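Local coordinates for ABC transporter sugar binding protein (Xanthomonas axonopodis pv. citri, PDB 3UOR) that probably binds maltose or a related sugar in the periplasm and hands it to an ABC transporter for uptake, at residues A[30-41]-A[57-67]. Residues are numbered along the deposited sequence; the frame is centred on the assembly and turned at random.
Sequences TTVRFWAMGKEA and TIHVDVQNIPM
His-59 N gives the shortest of the bonds between the two strands, 2.7 Å to Thr-30 O, in a ladder that runs from Thr-30 N on Thr-57 O to Ile-65 N on Ala-36 O, the last rung 2.8 Å long. Donors alternate between the strands: Val-32, Phe-34 and Ala-36 turn both N and O to strand 58-64, whereas Arg-33 and Trp-35 make backbone bonds to strand 86-90, which lies along the other edge of strand 30-36, and Arg-33 N also bonds to the Asp-85 side chain. Where the ladder stops, a side chain takes over. Asn-64 has CG anti to its backbone N (chi1 180°), and this brings the amide up against the turn into helix 39-52, where OD1 accepts from Gly-38 N at 3.0 Å. That bond is bent, 139° at the hydrogen, with the donor well above the carbonyl plane. Ala-41 CB presses on the same amide, 3.5 Å from Asn-64 CG.

On the sheet face of Phe-34, the ring lies beside Val-62, Phe-34 CD2 to Val-62 CG2 4.0 Å, and Val-60 CG1 comes to the ring edge; Val-44 and Phe-51 of helix 39-52 cover this side. The other face is more mixed. Thr-31 OG1 sits in the plane of the His-59 imidazole, at its CD2 edge, while ND1 makes a weak hydrogen bond to Glu-52. Trp-35 runs alongside Gln-63, Trp-35 CD1 to Gln-63 CB 3.7 Å, with ring and amide planes 64° apart. Lys-73 of helix 67-79 adds a cation-pi contact to that indole. Further along, Met-67 CE packs tightly on Met-37 CG, 3.3 Å away.

Strand 30-36, helix 39-52 and strand 58-64 thus form a beta-alpha-beta crossover with neighbouring parallel strands, the opening unit of an alpha/beta lobe as in periplasmic binding proteins.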
ATOM      1  N   THR A  30      12.712  32.470  -2.644  1.00 92.83           N
ATOM      2  CA  THR A  30      13.132  31.346  -1.790  1.00 83.08           C
ATOM      3  C   THR A  30      13.001  30.011  -2.516  1.00 80.33           C
ATOM      4  O   THR A  30      11.906  29.621  -2.926  1.00 76.56           O
ATOM      5  CB  THR A  30      12.300  31.218  -0.486  1.00 72.15           C
ATOM      6  OG1 THR A  30      12.316  32.442   0.253  1.00 78.81           O
ATOM      7  CG2 THR A  30      12.873  30.114   0.391  1.00 72.73           C
ATOM      8  N   THR A  31      14.106  29.293  -2.661  1.00 74.86           N
ATOM      9  CA  THR A  31      14.050  28.014  -3.350  1.00 66.15           C
ATOM     10  C   THR A  31      13.999  26.827  -2.399  1.00 70.71           C
ATOM     11  O   THR A  31      14.843  26.671  -1.517  1.00 75.87           O
ATOM     12  CB  THR A  31      15.199  27.833  -4.349  1.00 67.55           C
ATOM     13  OG1 THR A  31      14.966  28.667  -5.491  1.00 75.51           O
ATOM     14  CG2 THR A  31      15.270  26.387  -4.813  1.00 62.77           C
ATOM     15  N   VAL A  32      12.985  25.996  -2.602  1.00 64.51           N
ATOM     16  CA  VAL A  32      12.803  24.754  -1.870  1.00 63.73           C
ATOM     17  C   VAL A  32      13.115  23.566  -2.786  1.00 60.22           C
ATOM     18  O   VAL A  32      12.660  23.514  -3.931  1.00 59.05           O
ATOM     19  CB  VAL A  32      11.361  24.669  -1.334  1.00 56.99           C
ATOM     20  CG1 VAL A  32      10.978  23.251  -1.042  1.00 68.10           C
ATOM     21  CG2 VAL A  32      11.230  25.531  -0.091  1.00 67.47           C
ATOM     22  N   ARG A  33      13.915  22.625  -2.296  1.00 60.96           N
ATOM     23  CA  ARG A  33      14.206  21.424  -3.068  1.00 55.61           C
ATOM     24  C   ARG A  33      13.340  20.248  -2.627  1.00 59.07           C
ATOM     25  O   ARG A  33      13.384  19.803  -1.474  1.00 58.20           O
ATOM     26  CB  ARG A  33      15.688  21.073  -3.017  1.00 55.27           C
ATOM     27  CG  ARG A  33      16.562  22.069  -3.769  1.00 69.93           C
ATOM     28  CD  ARG A  33      18.008  21.621  -3.766  1.00 81.47           C
ATOM     29  NE  ARG A  33      18.457  21.293  -2.415  1.00 89.33           N
ATOM     30  CZ  ARG A  33      18.971  20.119  -2.054  1.00 89.46           C
ATOM     31  NH1 ARG A  33      19.120  19.145  -2.951  1.00 83.02           N
ATOM     32  NH2 ARG A  33      19.344  19.928  -0.794  1.00 90.03           N
ATOM     33  N   PHE A  34      12.564  19.755  -3.582  1.00 56.80           N
ATOM     34  CA  PHE A  34      11.563  18.719  -3.365  1.00 49.07           C
ATOM     35  C   PHE A  34      11.924  17.495  -4.212  1.00 46.87           C
ATOM     36  O   PHE A  34      11.902  17.556  -5.440  1.00 49.49           O
ATOM     37  CB  PHE A  34      10.196  19.282  -3.778  1.00 41.45           C
ATOM     38  CG  PHE A  34       9.065  18.303  -3.685  1.00 48.49           C
ATOM     39  CD1 PHE A  34       9.168  17.153  -2.921  1.00 45.17           C
ATOM     40  CD2 PHE A  34       7.882  18.551  -4.353  1.00 46.41           C
ATOM     41  CE1 PHE A  34       8.113  16.254  -2.840  1.00 47.95           C
ATOM     42  CE2 PHE A  34       6.824  17.666  -4.275  1.00 44.62           C
ATOM     43  CZ  PHE A  34       6.938  16.511  -3.512  1.00 48.75           C
ATOM     44  N   TRP A  35      12.278  16.395  -3.557  1.00 43.13           N
ATOM     45  CA  TRP A  35      12.570  15.149  -4.264  1.00 39.76           C
ATOM     46  C   TRP A  35      11.351  14.235  -4.271  1.00 42.69           C
ATOM     47  O   TRP A  35      10.737  14.012  -3.233  1.00 40.55           O
ATOM     48  CB  TRP A  35      13.715  14.404  -3.600  1.00 42.40           C
ATOM     49  CG  TRP A  35      15.032  15.053  -3.718  1.00 51.35           C
ATOM     50  CD1 TRP A  35      15.311  16.272  -4.267  1.00 58.01           C
ATOM     51  CD2 TRP A  35      16.281  14.518  -3.266  1.00 57.57           C
ATOM     52  NE1 TRP A  35      16.662  16.528  -4.184  1.00 57.15           N
ATOM     53  CE2 TRP A  35      17.277  15.463  -3.575  1.00 59.83           C
ATOM     54  CE3 TRP A  35      16.651  13.327  -2.628  1.00 55.79           C
ATOM     55  CZ2 TRP A  35      18.619  15.254  -3.267  1.00 65.86           C
ATOM     56  CZ3 TRP A  35      17.975  13.119  -2.330  1.00 58.80           C
ATOM     57  CH2 TRP A  35      18.947  14.080  -2.645  1.00 63.12           C
ATOM     58  N   ALA A  36      11.009  13.706  -5.442  1.00 44.31           N
ATOM     59  CA  ALA A  36       9.877  12.805  -5.581  1.00 41.51           C
ATOM     60  C   ALA A  36      10.282  11.723  -6.578  1.00 50.26           C
ATOM     61  O   ALA A  36      11.300  11.866  -7.250  1.00 51.21           O
ATOM     62  CB  ALA A  36       8.674  13.567  -6.065  1.00 40.44           C
ATOM     63  N   MET A  37       9.506  10.645  -6.672  1.00 44.63           N
ATOM     64  CA  MET A  37       9.926   9.474  -7.452  1.00 45.09           C
ATOM     65  C   MET A  37       9.004   9.101  -8.608  1.00 50.00           C
ATOM     66  O   MET A  37       7.803   8.908  -8.414  1.00 43.18           O
ATOM     67  CB  MET A  37      10.051   8.249  -6.554  1.00 47.65           C
ATOM     68  CG  MET A  37      11.218   8.282  -5.592  1.00 57.61           C
ATOM     69  SD  MET A  37      10.821   9.264  -4.150  1.00 68.20           S
ATOM     70  CE  MET A  37      12.151   8.823  -3.033  1.00 99.38           C
ATOM     71  N   GLY A  38       9.574   8.972  -9.801  1.00 56.83           N
ATOM     72  CA  GLY A  38       8.842   8.447 -10.943  1.00 57.62           C
ATOM     73  C   GLY A  38       7.634   9.259 -11.382  1.00 59.09           C
ATOM     74  O   GLY A  38       7.654  10.492 -11.361  1.00 53.76           O
ATOM     75  N   LYS A  39       6.574   8.561 -11.785  1.00 53.79           N
ATOM     76  CA  LYS A  39       5.385   9.220 -12.314  1.00 57.72           C
ATOM     77  C   LYS A  39       4.853  10.260 -11.336  1.00 53.78           C
ATOM     78  O   LYS A  39       4.307  11.289 -11.739  1.00 55.24           O
ATOM     79  CB  LYS A  39       4.299   8.196 -12.651  1.00 53.43           C
ATOM     80  N   GLU A  40       5.008  10.004 -10.043  1.00 43.51           N
ATOM     81  CA  GLU A  40       4.528  10.963  -9.067  1.00 40.35           C
ATOM     82  C   GLU A  40       5.294  12.284  -9.177  1.00 50.07           C
ATOM     83  O   GLU A  40       4.702  13.359  -9.111  1.00 46.85           O
ATOM     84  CB  GLU A  40       4.599  10.392  -7.661  1.00 39.53           C
ATOM     85  CG  GLU A  40       3.394   9.534  -7.325  1.00 36.52           C
ATOM     86  CD  GLU A  40       3.483   8.143  -7.918  1.00 48.14           C
ATOM     87  OE1 GLU A  40       4.554   7.775  -8.451  1.00 49.48           O
ATOM     88  OE2 GLU A  40       2.478   7.413  -7.838  1.00 45.67           O
ATOM     89  N   ALA A  41       6.609  12.198  -9.364  1.00 48.82           N
ATOM     90  CA  ALA A  41       7.429  13.387  -9.561  1.00 47.80           C
ATOM     91  C   ALA A  41       6.959  14.207 -10.769  1.00 51.64           C
ATOM     92  O   ALA A  41       6.871  15.430 -10.697  1.00 55.07           O
ATOM     93  CB  ALA A  41       8.888  12.998  -9.726  1.00 43.28           C
ATOM     94  N   THR A  57       6.810  34.221  -4.117  1.00 80.18           N
ATOM     95  CA  THR A  57       8.050  34.371  -3.359  1.00 81.34           C
ATOM     96  C   THR A  57       8.758  33.028  -3.171  1.00 85.93           C
ATOM     97  O   THR A  57       9.885  32.970  -2.663  1.00 78.72           O
ATOM     98  CB  THR A  57       7.776  34.971  -1.966  1.00 80.12           C
ATOM     99  OG1 THR A  57       6.869  34.123  -1.242  1.00 73.83           O
ATOM    100  CG2 THR A  57       7.172  36.367  -2.102  1.00 78.19           C
ATOM    101  N   ILE A  58       8.083  31.950  -3.575  1.00 86.79           N
ATOM    102  CA  ILE A  58       8.593  30.592  -3.391  1.00 74.44           C
ATOM    103  C   ILE A  58       8.833  29.899  -4.724  1.00 71.34           C
ATOM    104  O   ILE A  58       7.930  29.798  -5.550  1.00 76.18           O
ATOM    105  CB  ILE A  58       7.614  29.735  -2.567  1.00 69.81           C
ATOM    106  CG1 ILE A  58       7.485  30.285  -1.144  1.00 72.33           C
ATOM    107  CG2 ILE A  58       8.078  28.298  -2.520  1.00 61.63           C
ATOM    108  CD1 ILE A  58       6.288  29.750  -0.394  1.00 69.40           C
ATOM    109  N   HIS A  59      10.059  29.436  -4.935  1.00 73.59           N
ATOM    110  CA  HIS A  59      10.359  28.573  -6.068  1.00 76.42           C
ATOM    111  C   HIS A  59      10.540  27.141  -5.572  1.00 72.69           C
ATOM    112  O   HIS A  59      11.198  26.905  -4.559  1.00 66.17           O
ATOM    113  CB  HIS A  59      11.609  29.040  -6.815  1.00 84.37           C
ATOM    114  CG  HIS A  59      12.194  28.002  -7.725  1.00 95.25           C
ATOM    115  ND1 HIS A  59      11.496  27.459  -8.783  1.00101.84           N
ATOM    116  CD2 HIS A  59      13.412  27.410  -7.738  1.00101.29           C
ATOM    117  CE1 HIS A  59      12.257  26.573  -9.403  1.00104.61           C
ATOM    118  NE2 HIS A  59      13.426  26.527  -8.790  1.00104.37           N
ATOM    119  N   VAL A  60       9.934  26.194  -6.279  1.00 70.34           N
ATOM    120  CA  VAL A  60      10.053  24.787  -5.929  1.00 65.99           C
ATOM    121  C   VAL A  60      10.830  24.041  -7.006  1.00 67.51           C
ATOM    122  O   VAL A  60      10.404  23.970  -8.162  1.00 68.82           O
ATOM    123  CB  VAL A  60       8.682  24.121  -5.772  1.00 57.32           C
ATOM    124  CG1 VAL A  60       8.872  22.673  -5.381  1.00 50.21           C
ATOM    125  CG2 VAL A  60       7.832  24.865  -4.744  1.00 57.12           C
ATOM    126  N   ASP A  61      11.975  23.494  -6.622  1.00 60.86           N
ATOM    127  CA  ASP A  61      12.783  22.725  -7.545  1.00 63.09           C
ATOM    128  C   ASP A  61      12.458  21.253  -7.370  1.00 61.33           C
ATOM    129  O   ASP A  61      12.893  20.622  -6.403  1.00 59.33           O
ATOM    130  CB  ASP A  61      14.269  22.983  -7.290  1.00 72.33           C
ATOM    131  CG  ASP A  61      15.168  22.053  -8.084  1.00 81.31           C
ATOM    132  OD1 ASP A  61      14.729  21.543  -9.139  1.00 88.08           O
ATOM    133  OD2 ASP A  61      16.315  21.826  -7.644  1.00 81.99           O
ATOM    134  N   VAL A  62      11.678  20.707  -8.297  1.00 62.30           N
ATOM    135  CA  VAL A  62      11.284  19.303  -8.213  1.00 57.46           C
ATOM    136  C   VAL A  62      12.279  18.398  -8.938  1.00 65.34           C
ATOM    137  O   VAL A  62      12.546  18.572 -10.129  1.00 75.01           O
ATOM    138  CB  VAL A  62       9.863  19.063  -8.761  1.00 51.54           C
ATOM    139  CG1 VAL A  62       9.512  17.587  -8.679  1.00 46.82           C
ATOM    140  CG2 VAL A  62       8.846  19.883  -7.983  1.00 57.43           C
ATOM    141  N   GLN A  63      12.839  17.445  -8.203  1.00 59.79           N
ATOM    142  CA  GLN A  63      13.767  16.474  -8.768  1.00 62.76           C
ATOM    143  C   GLN A  63      13.091  15.119  -8.802  1.00 64.80           C
ATOM    144  O   GLN A  63      12.518  14.673  -7.800  1.00 56.56           O
ATOM    145  CB  GLN A  63      15.043  16.381  -7.928  1.00 69.08           C
ATOM    146  CG  GLN A  63      16.069  17.467  -8.202  1.00 84.57           C
ATOM    147  CD  GLN A  63      16.884  17.184  -9.450  1.00 97.43           C
ATOM    148  OE1 GLN A  63      16.603  17.717 -10.525  1.00101.62           O
ATOM    149  NE2 GLN A  63      17.896  16.328  -9.314  1.00 98.73           N
ATOM    150  N   ASN A  64      13.159  14.470  -9.960  1.00 70.85           N
ATOM    151  CA  ASN A  64      12.597  13.136 -10.139  1.00 64.78           C
ATOM    152  C   ASN A  64      13.670  12.088  -9.933  1.00 64.30           C
ATOM    153  O   ASN A  64      14.555  11.919 -10.767  1.00 68.72           O
ATOM    154  CB  ASN A  64      11.986  12.992 -11.538  1.00 62.42           C
ATOM    155  CG  ASN A  64      11.385  11.613 -11.784  1.00 62.72           C
ATOM    156  OD1 ASN A  64      11.727  10.634 -11.119  1.00 69.64           O
ATOM    157  ND2 ASN A  64      10.487  11.534 -12.752  1.00 60.99           N
ATOM    158  N   ILE A  65      13.588  11.389  -8.811  1.00 62.23           N
ATOM    159  CA  ILE A  65      14.533  10.329  -8.502  1.00 61.76           C
ATOM    160  C   ILE A  65      13.868   8.989  -8.712  1.00 59.51           C
ATOM    161  O   ILE A  65      12.757   8.778  -8.253  1.00 63.99           O
ATOM    162  CB  ILE A  65      14.986  10.423  -7.058  1.00 55.41           C
ATOM    163  CG1 ILE A  65      15.422  11.854  -6.770  1.00 56.35           C
ATOM    164  CG2 ILE A  65      16.096   9.424  -6.790  1.00 59.61           C
ATOM    165  CD1 ILE A  65      15.926  12.046  -5.406  1.00 64.74           C
ATOM    166  N   PRO A  66      14.543   8.079  -9.427  1.00 67.23           N
ATOM    167  CA  PRO A  66      13.997   6.735  -9.634  1.00 66.66           C
ATOM    168  C   PRO A  66      13.946   5.984  -8.312  1.00 60.66           C
ATOM    169  O   PRO A  66      14.897   6.041  -7.534  1.00 69.75           O
ATOM    170  CB  PRO A  66      15.014   6.091 -10.579  1.00 71.01           C
ATOM    171  CG  PRO A  66      15.703   7.245 -11.244  1.00 69.31           C
ATOM    172  CD  PRO A  66      15.787   8.293 -10.184  1.00 68.82           C
ATOM    173  N   MET A  67      12.846   5.296  -8.054  1.00 57.66           N
ATOM    174  CA  MET A  67      12.660   4.634  -6.771  1.00 61.71           C
ATOM    175  C   MET A  67      13.807   3.669  -6.452  1.00 71.85           C
ATOM    176  O   MET A  67      14.288   3.606  -5.316  1.00 72.43           O
ATOM    177  CB  MET A  67      11.318   3.906  -6.744  1.00 57.73           C
ATOM    178  CG  MET A  67      10.823   3.547  -5.349  1.00 61.97           C
ATOM    179  SD  MET A  67       9.806   4.832  -4.604  1.00114.67           S
ATOM    180  CE  MET A  67      11.013   5.704  -3.618  1.00 96.02           C
TER